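Local coordinates for protein Cd1 (Flavonifractor plautii, PDB 7D39) that probably acts as an FMN-dependent ene-reductase that reduces flavones and flavonols, initiating their breakdown by gut bacteria, at residues A[139-144]-A[169-174]. Residues are numbered along the deposited sequence; the frame is centred on the assembly and turned at random.
Sequences ISFMSV and IDNEVF. With FMN (flavin mononucleotide), chain B.
The ring of F174 packs beside M142 and V144, its CE2 rim carbon 3.9 Å from CB of M142 and its CD2 4.1 Å from CG2 of V144. Chi1 of F174 (-62°) sets CG anti to the carbonyl carbon, beside the backbone N; CB of M142 lies near the ring plane. The selenium of selenomethionine M142 stands 5.3 Å from the ring centroid of F174, 65° off the normal, an oblique Met-aromatic contact. M18 of helix 14-28 touches both residues. On the face carrying F141, S143 and N171, a water accepts from OG of S143 and donates to OD1 of N171 and O of E172; OG of S143 also hydrogen-bonds to OG1 of T153. Between the two faces the strands run parallel, axes 6° apart, and N of F174 meets O of S143 at 2.7 Å, nearly in line with the C=O. The pairing continues through S143 N to E172 O, E172 N to F141 O and F141 N to D170 O. I169 N takes I139 O, but D170 N turns to OG of S140 at 2.8 Å; this OG donates to a water that reaches OD2 of D170, itself hydrogen-bonded to ND2 of N196. An alanine at S140 would probably leave the D170 N-H without this acceptor and the water without its donor. In the parallel five-stranded, flavodoxin-like sheet, strand 167-174 is outermost, reached from 138-144 through helix 153-162. Apolar packing centres on F174 near the FMN end, where O of V144 accepts a hydrogen bond from O4' of FMN; further back on that side lie polar groups, the E172–R189 salt bridge and S140–water–D170.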
loop_
_atom_site.group_PDB
_atom_site.type_symbol
_atom_site.label_atom_id
_atom_site.label_comp_id
_atom_site.label_asym_id
_atom_site.label_seq_id
_atom_site.Cartn_x
_atom_site.Cartn_y
_atom_site.Cartn_z
ATOM N N ILE A 139 -7.706 0.693 6.811
ATOM C CA ILE A 139 -7.526 1.634 5.713
ATOM C C ILE A 139 -8.435 1.217 4.566
ATOM O O ILE A 139 -8.643 0.026 4.320
ATOM C CB ILE A 139 -6.050 1.709 5.255
ATOM C CG1 ILE A 139 -5.863 2.785 4.176
ATOM C CG2 ILE A 139 -5.568 0.330 4.759
ATOM C CD1 ILE A 139 -4.446 3.364 4.103
ATOM N N SER A 140 -8.980 2.208 3.869
ATOM C CA SER A 140 -9.757 1.987 2.664
ATOM C C SER A 140 -9.261 2.921 1.573
ATOM O O SER A 140 -8.754 4.016 1.847
ATOM C CB SER A 140 -11.247 2.201 2.913
ATOM O OG SER A 140 -11.786 1.102 3.646
ATOM N N PHE A 141 -9.414 2.475 0.331
ATOM C CA PHE A 141 -8.915 3.195 -0.825
ATOM C C PHE A 141 -10.033 3.422 -1.825
ATOM O O PHE A 141 -10.932 2.595 -1.978
ATOM C CB PHE A 141 -7.791 2.422 -1.510
ATOM C CG PHE A 141 -6.599 2.180 -0.627
ATOM C CD1 PHE A 141 -5.684 3.189 -0.397
ATOM C CD2 PHE A 141 -6.389 0.944 -0.051
ATOM C CE1 PHE A 141 -4.580 2.966 0.400
ATOM C CE2 PHE A 141 -5.264 0.709 0.740
ATOM C CZ PHE A 141 -4.379 1.722 0.971
HETATM N N MSE A 142 -9.948 4.541 -2.520
HETATM C CA MSE A 142 -10.805 4.792 -3.661
HETATM C C MSE A 142 -9.889 5.268 -4.768
HETATM O O MSE A 142 -9.072 6.144 -4.539
HETATM C CB MSE A 142 -11.868 5.832 -3.332
HETATM C CG MSE A 142 -12.744 5.473 -2.144
HETATM SE SE MSE A 142 -14.176 6.807 -1.852
HETATM C CE MSE A 142 -13.100 8.185 -0.983
ATOM N N SER A 143 -9.990 4.667 -5.948
ATOM C CA SER A 143 -9.242 5.101 -7.116
ATOM C C SER A 143 -10.232 5.685 -8.107
ATOM O O SER A 143 -11.218 5.030 -8.452
ATOM C CB SER A 143 -8.474 3.942 -7.756
ATOM O OG SER A 143 -7.584 3.349 -6.837
ATOM N N VAL A 144 -9.982 6.918 -8.539
ATOM C CA VAL A 144 -10.907 7.674 -9.379
ATOM C C VAL A 144 -10.204 8.023 -10.679
ATOM O O VAL A 144 -9.189 8.726 -10.670
ATOM C CB VAL A 144 -11.404 8.949 -8.680
ATOM C CG1 VAL A 144 -12.469 9.627 -9.529
ATOM C CG2 VAL A 144 -11.931 8.622 -7.273
ATOM N N ILE A 169 -10.300 -2.302 4.283
ATOM C CA ILE A 169 -11.735 -2.519 4.419
ATOM C C ILE A 169 -12.420 -2.429 3.058
ATOM O O ILE A 169 -13.115 -3.366 2.639
ATOM C CB ILE A 169 -12.348 -1.550 5.442
ATOM C CG1 ILE A 169 -11.585 -1.637 6.767
ATOM C CG2 ILE A 169 -13.839 -1.844 5.639
ATOM C CD1 ILE A 169 -11.692 -2.992 7.475
ATOM N N ASP A 170 -12.219 -1.321 2.356
ATOM C CA ASP A 170 -12.680 -1.178 0.986
ATOM C C ASP A 170 -11.511 -0.817 0.078
ATOM O O ASP A 170 -10.515 -0.253 0.527
ATOM C CB ASP A 170 -13.788 -0.120 0.879
ATOM C CG ASP A 170 -15.147 -0.679 1.270
ATOM O OD1 ASP A 170 -15.632 -1.569 0.539
ATOM O OD2 ASP A 170 -15.705 -0.244 2.305
ATOM N N ASN A 171 -11.638 -1.162 -1.216
ATOM C CA ASN A 171 -10.605 -0.877 -2.208
ATOM C C ASN A 171 -11.320 -0.719 -3.557
ATOM O O ASN A 171 -11.349 -1.605 -4.408
ATOM C CB ASN A 171 -9.539 -1.971 -2.238
ATOM C CG ASN A 171 -8.386 -1.603 -3.093
ATOM O OD1 ASN A 171 -8.423 -0.583 -3.770
ATOM N ND2 ASN A 171 -7.343 -2.422 -3.083
ATOM N N GLU A 172 -11.910 0.454 -3.760
ATOM C CA GLU A 172 -12.916 0.673 -4.792
ATOM C C GLU A 172 -12.334 1.468 -5.958
ATOM O O GLU A 172 -11.532 2.382 -5.758
ATOM C CB GLU A 172 -14.129 1.405 -4.199
ATOM C CG GLU A 172 -15.340 1.531 -5.114
ATOM C CD GLU A 172 -16.034 0.218 -5.325
ATOM O OE1 GLU A 172 -15.501 -0.640 -6.073
ATOM O OE2 GLU A 172 -17.110 0.037 -4.728
ATOM N N VAL A 173 -12.756 1.119 -7.176
ATOM C CA VAL A 173 -12.321 1.781 -8.400
ATOM C C VAL A 173 -13.512 2.489 -9.022
ATOM O O VAL A 173 -14.590 1.896 -9.146
ATOM C CB VAL A 173 -11.720 0.787 -9.410
ATOM C CG1 VAL A 173 -11.510 1.482 -10.748
ATOM C CG2 VAL A 173 -10.420 0.279 -8.907
ATOM N N PHE A 174 -13.311 3.741 -9.454
ATOM C CA PHE A 174 -14.365 4.531 -10.102
ATOM C C PHE A 174 -13.932 4.933 -11.506
ATOM O O PHE A 174 -13.292 5.978 -11.693
ATOM C CB PHE A 174 -14.718 5.768 -9.279
ATOM C CG PHE A 174 -15.272 5.455 -7.913
ATOM C CD1 PHE A 174 -16.629 5.250 -7.735
ATOM C CD2 PHE A 174 -14.431 5.363 -6.814
ATOM C CE1 PHE A 174 -17.142 4.968 -6.481
ATOM C CE2 PHE A 174 -14.936 5.083 -5.561
ATOM C CZ PHE A 174 -16.294 4.889 -5.393
HETATM N N1 FMN B . -7.769 8.193 -15.979
HETATM C C2 FMN B . -8.037 6.911 -16.179
HETATM O O2 FMN B . -9.229 6.665 -15.977
HETATM N N3 FMN B . -7.085 6.022 -16.572
HETATM C C4 FMN B . -5.814 6.457 -16.733
HETATM O O4 FMN B . -4.862 5.782 -17.081
HETATM C C4A FMN B . -5.508 7.879 -16.520
HETATM N N5 FMN B . -4.304 8.378 -16.668
HETATM C C5A FMN B . -3.994 9.653 -16.441
HETATM C C6 FMN B . -2.712 10.151 -16.596
HETATM C C7 FMN B . -2.416 11.486 -16.357
HETATM C C7M FMN B . -1.018 12.015 -16.544
HETATM C C8 FMN B . -3.507 12.406 -15.953
HETATM C C8M FMN B . -3.207 13.860 -15.714
HETATM C C9 FMN B . -4.788 11.901 -15.812
HETATM C C9A FMN B . -5.065 10.566 -16.030
HETATM N N10 FMN B . -6.368 10.071 -15.907
HETATM C C10 FMN B . -6.584 8.731 -16.119
HETATM C "C1'" FMN B . -7.417 10.980 -15.461
HETATM C "C2'" FMN B . -7.362 11.185 -13.941
HETATM O "O2'" FMN B . -7.609 9.998 -13.213
HETATM C "C3'" FMN B . -8.315 12.339 -13.511
HETATM O "O3'" FMN B . -7.922 13.559 -14.076
HETATM C "C4'" FMN B . -8.460 12.447 -11.974
HETATM O "O4'" FMN B . -9.253 11.405 -11.433
HETATM C "C5'" FMN B . -8.999 13.814 -11.588
HETATM O "O5'" FMN B . -9.172 13.960 -10.221
HETATM P P FMN B . -9.167 15.200 -9.355
HETATM O O1P FMN B . -9.225 14.811 -8.025
HETATM O O2P FMN B . -7.952 15.856 -9.613
HETATM O O3P FMN B . -10.382 15.834 -9.757
HETATM O O HOH W 1 -14.371 1.443 4.116
HETATM O O HOH W 2 -8.872 1.964 -4.865
#